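Local coordinates for enterochelin esterase (Salmonella enterica subsp. enterica serovar Typhimurium, PDB 3MGA), which probably hydrolyses the ester bonds of the siderophore enterobactin in its ferric form, helping to release the iron, at residues A14-K19 with W37-Q42; S94-P99 with R145-S150; G30-T35 with L152-A157. All blocks are in the same frame, centred on the assembly; numbering follows the deposited sequence.

In the fold
All three contacts lie in the N-terminal part, a two-sheet domain of the E-set class. Contact 1 packs helix 13-17 on the outer face of strand 32-39. Contact 2 pairs strands 92-100 and 148-153 within the second sheet. Contact 3 joins the sheets through strand 148-153 and the other face of strand 32-39; its centre is about 21 Å from that of contact 1. The centres of contacts 1 and 2 are about 18 Å apart, and Trp38 CZ2 meets Pro99 CB at 3.4 Å. Contacts 2 and 3, centres about 19 Å apart, touch where Tyr95 packs on Leu152. The probable nucleophile elbow around Ser289 lies in the esterase part, which contact 2 meets through Ser94 and Asp384.

Contact 1. Residues A14-K19 with W37-Q42; sequences AWWRTK and WWRDPQ
Arg39 lies over one face of the Trp16 indole, crossing it obliquely. Its CG is anti to the backbone N (chi1 -176°), and the chain runs extended from CG to NE. CB starts over the six-membered ring, 3.5 Å from Trp16 CH2. CG follows near Trp16 CE2 and CZ2. CD then sits over the face, 3.5 Å from the centroid of the five-membered ring, as a CH-pi contact. NE comes 3.3 Å from Trp16 NE1. Both are donors, so this is a contact within the stack and not a hydrogen bond. At the tip CZ lies 3.4 Å from Trp16 CD1, and the guanidinium is stacked on the ring with planes 13° apart. Asp79 helps fix this arrangement: one carboxylate oxygen takes Arg39 NE in a salt bridge and the other accepts from Trp16 NE1. Glu13 pairs with Arg39 NH2.

The opposite face of Trp16 is covered by Trp15 CZ3, over the ring centre. Trp15 then turns its edge to Trp37. Its CH2 is 3.7 Å from Trp37 CE3, and the planes meet at 88°, a T-shaped pair. Lys19 shares that face of Trp37. Its CG lies over the five-membered ring, 3.8 Å from Trp37 CD1. Trp37 NE1 is hydrogen-bonded to Glu23.

Trp37 and Arg39 lie on the outer face of strand 32-39, while Trp38 points away from the helix. The result is a short N-terminal helix packed on a beta-sheet through a cation-pi stack and an aromatic cluster.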
loop_
_atom_site.group_PDB
_atom_site.type_symbol
_atom_site.label_atom_id
_atom_site.label_comp_id
_atom_site.label_asym_id
_atom_site.label_seq_id
_atom_site.Cartn_x
_atom_site.Cartn_y
_atom_site.Cartn_z
ATOM N N ALA A 14 11.511 -12.542 33.398
ATOM C CA ALA A 14 10.219 -13.230 33.394
ATOM C C ALA A 14 9.086 -12.312 32.921
ATOM O O ALA A 14 8.086 -12.778 32.373
ATOM C CB ALA A 14 9.910 -13.776 34.784
ATOM N N TRP A 15 9.245 -11.011 33.144
ATOM C CA TRP A 15 8.248 -10.032 32.732
ATOM C C TRP A 15 8.274 -9.849 31.213
ATOM O O TRP A 15 7.222 -9.715 30.587
ATOM C CB TRP A 15 8.481 -8.702 33.446
ATOM C CG TRP A 15 7.459 -7.667 33.135
ATOM C CD1 TRP A 15 6.257 -7.490 33.757
ATOM C CD2 TRP A 15 7.549 -6.650 32.135
ATOM N NE1 TRP A 15 5.590 -6.426 33.201
ATOM C CE2 TRP A 15 6.362 -5.893 32.201
ATOM C CE3 TRP A 15 8.518 -6.307 31.182
ATOM C CZ2 TRP A 15 6.114 -4.812 31.351
ATOM C CZ3 TRP A 15 8.273 -5.232 30.340
ATOM C CH2 TRP A 15 7.081 -4.498 30.430
ATOM N N TRP A 16 9.472 -9.836 30.624
ATOM C CA TRP A 16 9.601 -9.703 29.166
ATOM C C TRP A 16 9.046 -10.918 28.413
ATOM O O TRP A 16 8.619 -10.797 27.262
ATOM C CB TRP A 16 11.051 -9.438 28.742
ATOM C CG TRP A 16 11.503 -8.033 28.993
ATOM C CD1 TRP A 16 12.411 -7.608 29.914
ATOM C CD2 TRP A 16 11.036 -6.860 28.320
ATOM N NE1 TRP A 16 12.558 -6.244 29.841
ATOM C CE2 TRP A 16 11.718 -5.760 28.874
ATOM C CE3 TRP A 16 10.110 -6.633 27.293
ATOM C CZ2 TRP A 16 11.507 -4.451 28.437
ATOM C CZ3 TRP A 16 9.897 -5.332 26.862
ATOM C CH2 TRP A 16 10.591 -4.259 27.434
ATOM N N ARG A 17 9.058 -12.078 29.072
ATOM C CA ARG A 17 8.541 -13.325 28.500
ATOM C C ARG A 17 7.050 -13.241 28.167
ATOM O O ARG A 17 6.585 -13.898 27.238
ATOM C CB ARG A 17 8.779 -14.480 29.477
ATOM C CG ARG A 17 10.239 -14.882 29.637
ATOM C CD ARG A 17 10.708 -15.814 28.523
ATOM N NE ARG A 17 10.066 -17.130 28.622
ATOM C CZ ARG A 17 10.352 -18.182 27.854
ATOM N NH1 ARG A 17 11.285 -18.102 26.908
ATOM N NH2 ARG A 17 9.705 -19.328 28.039
ATOM N N THR A 18 6.310 -12.439 28.932
ATOM C CA THR A 18 4.864 -12.269 28.720
ATOM C C THR A 18 4.542 -11.323 27.559
ATOM O O THR A 18 3.407 -11.289 27.070
ATOM C CB THR A 18 4.167 -11.736 29.996
ATOM O OG1 THR A 18 4.675 -10.435 30.326
ATOM C CG2 THR A 18 4.384 -12.695 31.171
ATOM N N LYS A 19 5.534 -10.548 27.129
ATOM C CA LYS A 19 5.350 -9.607 26.025
ATOM C C LYS A 19 5.638 -10.228 24.656
ATOM O O LYS A 19 6.741 -10.722 24.394
ATOM C CB LYS A 19 6.162 -8.324 26.258
ATOM C CG LYS A 19 5.431 -7.275 27.117
ATOM C CD LYS A 19 4.831 -7.829 28.405
ATOM C CE LYS A 19 3.970 -6.780 29.102
ATOM N NZ LYS A 19 3.268 -7.328 30.299
ATOM N N TRP A 37 5.913 -1.707 23.505
ATOM C CA TRP A 37 7.054 -1.966 24.367
ATOM C C TRP A 37 8.323 -2.196 23.547
ATOM O O TRP A 37 8.296 -2.856 22.507
ATOM C CB TRP A 37 6.828 -3.212 25.220
ATOM C CG TRP A 37 5.547 -3.260 25.984
ATOM C CD1 TRP A 37 4.413 -3.931 25.630
ATOM C CD2 TRP A 37 5.268 -2.633 27.238
ATOM N NE1 TRP A 37 3.442 -3.759 26.584
ATOM C CE2 TRP A 37 3.939 -2.966 27.584
ATOM C CE3 TRP A 37 6.010 -1.819 28.106
ATOM C CZ2 TRP A 37 3.335 -2.511 28.761
ATOM C CZ3 TRP A 37 5.407 -1.369 29.278
ATOM C CH2 TRP A 37 4.084 -1.717 29.592
ATOM N N TRP A 38 9.425 -1.632 24.028
ATOM C CA TRP A 38 10.735 -1.811 23.418
ATOM C C TRP A 38 11.711 -2.010 24.561
ATOM O O TRP A 38 11.731 -1.224 25.508
ATOM C CB TRP A 38 11.153 -0.621 22.545
ATOM C CG TRP A 38 12.522 -0.813 21.911
ATOM C CD1 TRP A 38 12.832 -1.629 20.855
ATOM C CD2 TRP A 38 13.750 -0.171 22.294
ATOM N NE1 TRP A 38 14.180 -1.539 20.565
ATOM C CE2 TRP A 38 14.763 -0.652 21.432
ATOM C CE3 TRP A 38 14.092 0.759 23.285
ATOM C CZ2 TRP A 38 16.088 -0.230 21.526
ATOM C CZ3 TRP A 38 15.414 1.176 23.381
ATOM C CH2 TRP A 38 16.395 0.680 22.507
ATOM N N ARG A 39 12.491 -3.083 24.477
ATOM C CA ARG A 39 13.478 -3.415 25.492
ATOM C C ARG A 39 14.831 -2.870 25.056
ATOM O O ARG A 39 15.354 -3.255 24.009
ATOM C CB ARG A 39 13.568 -4.931 25.672
ATOM C CG ARG A 39 14.503 -5.368 26.793
ATOM C CD ARG A 39 14.504 -6.879 26.957
ATOM N NE ARG A 39 15.211 -7.301 28.163
ATOM C CZ ARG A 39 15.373 -8.568 28.543
ATOM N NH1 ARG A 39 14.888 -9.569 27.809
ATOM N NH2 ARG A 39 16.026 -8.838 29.664
ATOM N N ASP A 40 15.394 -1.970 25.856
ATOM C CA ASP A 40 16.689 -1.386 25.544
ATOM C C ASP A 40 17.757 -2.447 25.791
ATOM O O ASP A 40 17.860 -2.968 26.899
ATOM C CB ASP A 40 16.935 -0.143 26.409
ATOM C CG ASP A 40 18.161 0.647 25.977
ATOM O OD1 ASP A 40 19.118 0.050 25.442
ATOM O OD2 ASP A 40 18.172 1.876 26.191
ATOM N N PRO A 41 18.542 -2.792 24.755
ATOM C CA PRO A 41 19.569 -3.808 24.960
ATOM C C PRO A 41 20.792 -3.309 25.731
ATOM O O PRO A 41 21.587 -4.129 26.185
ATOM C CB PRO A 41 19.975 -4.220 23.532
ATOM C CG PRO A 41 19.193 -3.382 22.597
ATOM C CD PRO A 41 18.523 -2.295 23.368
ATOM N N GLN A 42 20.939 -1.989 25.880
ATOM C CA GLN A 42 22.095 -1.411 26.588
ATOM C C GLN A 42 21.813 -1.067 28.063
ATOM O O GLN A 42 22.550 -0.294 28.675
ATOM C CB GLN A 42 22.626 -0.181 25.838
ATOM C CG GLN A 42 22.972 -0.464 24.374
ATOM C CD GLN A 42 23.477 0.763 23.633
ATOM O OE1 GLN A 42 24.410 1.429 24.072
ATOM N NE2 GLN A 42 22.876 1.046 22.483
#

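Contact 2. Residues S94-P99 with R145-S150; sequences SYCFIP and RGHAVS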
loop_
_atom_site.group_PDB
_atom_site.type_symbol
_atom_site.label_atom_id
_atom_site.label_comp_id
_atom_site.label_asym_id
_atom_site.label_seq_id
_atom_site.Cartn_x
_atom_site.Cartn_y
_atom_site.Cartn_z
ATOM N N SER A 94 1.158 -0.510 9.627
ATOM C CA SER A 94 2.549 -0.835 9.865
ATOM C C SER A 94 3.133 0.133 10.861
ATOM O O SER A 94 2.619 1.248 11.044
ATOM C CB SER A 94 3.355 -0.694 8.574
ATOM O OG SER A 94 2.810 -1.473 7.534
ATOM N N TYR A 95 4.213 -0.287 11.509
ATOM C CA TYR A 95 4.904 0.588 12.444
ATOM C C TYR A 95 6.336 0.109 12.580
ATOM O O TYR A 95 6.670 -1.010 12.177
ATOM C CB TYR A 95 4.215 0.628 13.817
ATOM C CG TYR A 95 4.348 -0.653 14.610
ATOM C CD1 TYR A 95 3.496 -1.725 14.390
ATOM C CD2 TYR A 95 5.328 -0.785 15.586
ATOM C CE1 TYR A 95 3.627 -2.906 15.119
ATOM C CE2 TYR A 95 5.459 -1.952 16.319
ATOM C CZ TYR A 95 4.614 -3.010 16.081
ATOM O OH TYR A 95 4.756 -4.170 16.814
ATOM N N CYS A 96 7.176 0.971 13.135
ATOM C CA CYS A 96 8.569 0.645 13.357
ATOM C C CYS A 96 9.059 1.568 14.452
ATOM O O CYS A 96 8.429 2.590 14.713
ATOM C CB CYS A 96 9.392 0.813 12.062
ATOM S SG CYS A 96 9.379 2.480 11.317
ATOM N N PHE A 97 10.135 1.194 15.134
ATOM C CA PHE A 97 10.684 2.061 16.168
ATOM C C PHE A 97 12.008 2.611 15.674
ATOM O O PHE A 97 12.641 2.022 14.800
ATOM C CB PHE A 97 10.908 1.331 17.502
ATOM C CG PHE A 97 9.735 0.512 17.968
ATOM C CD1 PHE A 97 8.450 1.038 17.968
ATOM C CD2 PHE A 97 9.937 -0.758 18.503
ATOM C CE1 PHE A 97 7.370 0.278 18.422
ATOM C CE2 PHE A 97 8.870 -1.513 18.972
ATOM C CZ PHE A 97 7.584 -0.994 18.930
ATOM N N ILE A 98 12.423 3.744 16.238
ATOM C CA ILE A 98 13.685 4.363 15.877
ATOM C C ILE A 98 14.449 4.733 17.152
ATOM O O ILE A 98 14.440 5.896 17.582
ATOM C CB ILE A 98 13.485 5.619 15.021
ATOM C CG1 ILE A 98 12.547 5.332 13.847
ATOM C CG2 ILE A 98 14.838 6.147 14.537
ATOM C CD1 ILE A 98 12.307 6.520 12.962
ATOM N N PRO A 99 15.103 3.736 17.774
ATOM C CA PRO A 99 15.877 3.993 18.980
ATOM C C PRO A 99 17.197 4.649 18.603
ATOM O O PRO A 99 17.989 4.048 17.879
ATOM C CB PRO A 99 16.088 2.599 19.573
ATOM C CG PRO A 99 15.982 1.671 18.431
ATOM C CD PRO A 99 15.133 2.316 17.381
ATOM N N ARG A 145 10.731 0.928 1.578
ATOM C CA ARG A 145 11.318 2.267 1.666
ATOM C C ARG A 145 12.759 2.252 2.190
ATOM O O ARG A 145 13.405 3.302 2.242
ATOM C CB ARG A 145 10.468 3.146 2.581
ATOM C CG ARG A 145 9.058 3.475 2.078
ATOM C CD ARG A 145 9.063 4.527 0.959
ATOM N NE ARG A 145 7.740 5.144 0.812
ATOM C CZ ARG A 145 7.473 6.215 0.061
ATOM N NH1 ARG A 145 8.433 6.818 -0.633
ATOM N NH2 ARG A 145 6.233 6.695 0.012
ATOM N N GLY A 146 13.254 1.084 2.604
ATOM C CA GLY A 146 14.636 0.965 3.101
ATOM C C GLY A 146 14.821 0.510 4.544
ATOM O O GLY A 146 15.939 0.536 5.060
ATOM N N HIS A 147 13.741 0.100 5.202
ATOM C CA HIS A 147 13.814 -0.381 6.583
ATOM C C HIS A 147 12.741 -1.443 6.831
ATOM O O HIS A 147 11.774 -1.552 6.078
ATOM C CB HIS A 147 13.637 0.773 7.576
ATOM C CG HIS A 147 12.303 1.455 7.486
ATOM N ND1 HIS A 147 12.116 2.646 6.815
ATOM C CD2 HIS A 147 11.089 1.105 7.974
ATOM C CE1 HIS A 147 10.847 3.004 6.902
ATOM N NE2 HIS A 147 10.201 2.084 7.597
ATOM N N ALA A 148 12.930 -2.229 7.886
ATOM C CA ALA A 148 11.971 -3.260 8.253
ATOM C C ALA A 148 10.815 -2.630 9.042
ATOM O O ALA A 148 10.985 -1.607 9.704
ATOM C CB ALA A 148 12.651 -4.352 9.074
ATOM N N VAL A 149 9.644 -3.247 8.953
ATOM C CA VAL A 149 8.450 -2.772 9.646
ATOM C C VAL A 149 7.733 -3.941 10.294
ATOM O O VAL A 149 8.084 -5.093 10.055
ATOM C CB VAL A 149 7.472 -2.087 8.673
ATOM C CG1 VAL A 149 8.042 -0.769 8.194
ATOM C CG2 VAL A 149 7.148 -3.026 7.497
ATOM N N SER A 150 6.725 -3.640 11.108
ATOM C CA SER A 150 5.949 -4.670 11.795
ATOM C C SER A 150 4.453 -4.426 11.636
ATOM O O SER A 150 4.029 -3.315 11.376
ATOM C CB SER A 150 6.361 -4.737 13.257
ATOM O OG SER A 150 7.747 -5.033 13.341
#
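Ser150 OG is held by two groups, the backbone N of Asp134 and the hydroxyl of Ser140. The Ser150 backbone faces Tyr95. Ser150 N gives its hydrogen to Tyr95 O at 2.8 Å. Tyr95 N returns a bond to Ser150 O at 3.0 Å. The two residues form an antiparallel hydrogen-bonded pair. They link the central strands 92-100 and 148-153 of one sheet of the N-terminal E-set domain. The strands run at 120° to each other here and diverge from the pair toward Pro99 and Arg145.

Both side chains point to the same face of the sheet. Ser150 CB lies over the Tyr95 ring, offset toward the rim and 3.7 Å from CZ, as a CH-pi contact. The phenol OH of Tyr95 is hydrogen-bonded to Asp134, so this one residue meets both members of the pair. Ser94 CA adds a C-H...O contact to Ser150 O at 3.3 Å, while Ser94 OG is hydrogen-bonded to Asp384, within the esterase part. Farther along, Cys96 packs beside the incoming loop. Its SG lies between the backbone N and the carbonyl carbon (chi1 59°) and approaches the His147 ring obliquely, 3.8 Å from NE2.

Contact 3. Residues G30-T35 with L152-A157; sequences GNYRVT and LEMPDA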
loop_
_atom_site.group_PDB
_atom_site.type_symbol
_atom_site.label_atom_id
_atom_site.label_comp_id
_atom_site.label_asym_id
_atom_site.label_seq_id
_atom_site.Cartn_x
_atom_site.Cartn_y
_atom_site.Cartn_z
ATOM N N GLY A 30 -15.397 2.384 22.467
ATOM C CA GLY A 30 -15.284 1.396 21.393
ATOM C C GLY A 30 -13.895 1.376 20.776
ATOM O O GLY A 30 -13.582 0.514 19.955
ATOM N N ASN A 31 -13.070 2.346 21.165
ATOM C CA ASN A 31 -11.697 2.449 20.699
ATOM C C ASN A 31 -10.778 1.672 21.617
ATOM O O ASN A 31 -11.225 1.129 22.624
ATOM C CB ASN A 31 -11.279 3.914 20.614
ATOM C CG ASN A 31 -12.025 4.654 19.539
ATOM O OD1 ASN A 31 -12.281 4.104 18.468
ATOM N ND2 ASN A 31 -12.377 5.910 19.806
ATOM N N TYR A 32 -9.495 1.635 21.274
ATOM C CA TYR A 32 -8.516 0.875 22.030
ATOM C C TYR A 32 -7.320 1.677 22.535
ATOM O O TYR A 32 -6.783 2.526 21.829
ATOM C CB TYR A 32 -7.993 -0.285 21.143
ATOM C CG TYR A 32 -9.027 -1.348 20.844
ATOM C CD1 TYR A 32 -9.971 -1.172 19.836
ATOM C CD2 TYR A 32 -9.067 -2.525 21.574
ATOM C CE1 TYR A 32 -10.925 -2.136 19.573
ATOM C CE2 TYR A 32 -10.017 -3.497 21.312
ATOM C CZ TYR A 32 -10.944 -3.299 20.311
ATOM O OH TYR A 32 -11.905 -4.258 20.049
ATOM N N ARG A 33 -6.914 1.395 23.769
ATOM C CA ARG A 33 -5.721 1.994 24.361
ATOM C C ARG A 33 -4.636 0.955 24.052
ATOM O O ARG A 33 -4.601 -0.113 24.664
ATOM C CB ARG A 33 -5.869 2.179 25.880
ATOM C CG ARG A 33 -4.576 2.613 26.606
ATOM C CD ARG A 33 -4.294 4.140 26.730
ATOM N NE ARG A 33 -4.642 4.974 25.575
ATOM C CZ ARG A 33 -4.198 6.222 25.384
ATOM N NH1 ARG A 33 -4.585 6.912 24.318
ATOM N NH2 ARG A 33 -3.351 6.780 26.235
ATOM N N VAL A 34 -3.768 1.261 23.095
ATOM C CA VAL A 34 -2.718 0.334 22.687
ATOM C C VAL A 34 -1.352 0.746 23.241
ATOM O O VAL A 34 -0.941 1.893 23.095
ATOM C CB VAL A 34 -2.646 0.239 21.154
ATOM C CG1 VAL A 34 -1.600 -0.779 20.731
ATOM C CG2 VAL A 34 -4.014 -0.134 20.584
ATOM N N THR A 35 -0.656 -0.202 23.868
ATOM C CA THR A 35 0.651 0.050 24.456
ATOM C C THR A 35 1.754 -0.689 23.715
ATOM O O THR A 35 1.648 -1.888 23.454
ATOM C CB THR A 35 0.689 -0.389 25.939
ATOM O OG1 THR A 35 -0.281 0.356 26.680
ATOM C CG2 THR A 35 2.060 -0.154 26.543
ATOM N N LEU A 152 0.424 -4.517 12.921
ATOM C CA LEU A 152 -0.484 -4.372 14.049
ATOM C C LEU A 152 -1.899 -4.307 13.506
ATOM O O LEU A 152 -2.172 -3.573 12.550
ATOM C CB LEU A 152 -0.172 -3.102 14.845
ATOM C CG LEU A 152 -1.020 -2.883 16.105
ATOM C CD1 LEU A 152 -1.053 -4.125 16.984
ATOM C CD2 LEU A 152 -0.508 -1.673 16.891
ATOM N N GLU A 153 -2.795 -5.074 14.110
ATOM C CA GLU A 153 -4.185 -5.101 13.681
ATOM C C GLU A 153 -5.131 -5.131 14.871
ATOM O O GLU A 153 -4.961 -5.933 15.774
ATOM C CB GLU A 153 -4.455 -6.350 12.847
ATOM C CG GLU A 153 -3.523 -6.564 11.676
ATOM C CD GLU A 153 -3.993 -7.701 10.773
ATOM O OE1 GLU A 153 -3.394 -7.896 9.700
ATOM O OE2 GLU A 153 -4.977 -8.381 11.129
HETATM N N MSE A 154 -6.128 -4.256 14.871
HETATM C CA MSE A 154 -7.117 -4.252 15.943
HETATM C C MSE A 154 -8.095 -5.391 15.638
HETATM O O MSE A 154 -8.181 -5.832 14.495
HETATM C CB MSE A 154 -7.814 -2.905 16.063
HETATM C CG MSE A 154 -6.942 -1.781 16.626
HETATM SE SE MSE A 154 -6.167 -2.133 18.402
HETATM C CE MSE A 154 -4.500 -3.031 17.959
ATOM N N PRO A 155 -8.828 -5.867 16.658
ATOM C CA PRO A 155 -9.715 -7.021 16.513
ATOM C C PRO A 155 -10.778 -6.962 15.430
ATOM O O PRO A 155 -11.212 -7.998 14.963
ATOM C CB PRO A 155 -10.377 -7.118 17.894
ATOM C CG PRO A 155 -9.419 -6.455 18.812
ATOM C CD PRO A 155 -8.876 -5.325 18.027
ATOM N N ASP A 156 -11.196 -5.768 15.035
ATOM C CA ASP A 156 -12.237 -5.639 14.030
ATOM C C ASP A 156 -11.724 -5.199 12.661
ATOM O O ASP A 156 -12.505 -4.747 11.820
ATOM C CB ASP A 156 -13.335 -4.713 14.549
ATOM C CG ASP A 156 -14.086 -5.310 15.734
ATOM O OD1 ASP A 156 -14.356 -6.531 15.716
ATOM O OD2 ASP A 156 -14.435 -4.553 16.666
ATOM N N ALA A 157 -10.418 -5.345 12.434
ATOM C CA ALA A 157 -9.831 -5.030 11.141
ATOM C C ALA A 157 -10.489 -6.000 10.169
ATOM O O ALA A 157 -10.569 -7.192 10.459
ATOM C CB ALA A 157 -8.327 -5.237 11.168
#
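Tyr32 and Val34 meet Leu152, Met154 and Pro155 in apolar packing between two beta-sheets. The contact belongs to the beta-sandwich of the N-terminal E-set domain. Strand 32-39 lies in one sheet and strand 148-153 in the other. No hydrogen bond crosses between the two segments, and the nearest CA atoms, those of Tyr32 and Met154, are 8.1 Å apart. Between these segments the contact is made by side chains.

Met154, deposited as selenomethionine, is central to the packing. Its CG is anti to the carbonyl carbon (chi1 -71°), and the chain is bent at chi2 and chi3, which brings SE to Tyr32 and Val34. SE is 3.7 Å from Val34 CG2, with the two side chains reaching toward each other tip to tip. It is also 3.8 Å from Tyr32 CB. The same atom approaches the Tyr32 ring obliquely, 4.4 Å from its centroid, in a Met-aromatic contact. The other branch of Val34, CG1, meets Leu152 CD2 at 4.1 Å, the two side chains passing each other in opposite directions. Trp24 of the neighbouring strand 23-26 also touches Val34, Met154 and Pro155, and so extends this apolar layer.

Past the end of strand 148-153 the chain makes a type I beta turn from Met154 to Ala157, closed by the bond from Ala157 N to Met154 O at 3.1 Å. The turn carries Pro155 up to the far end of the tyrosine. Pro155 CD lies over the Tyr32 ring, 27° off the normal, as a CH-pi contact, and 3.7 Å from CZ. Beyond it, Pro155 CG touches the phenol oxygen, Tyr32 OH, at 3.5 Å.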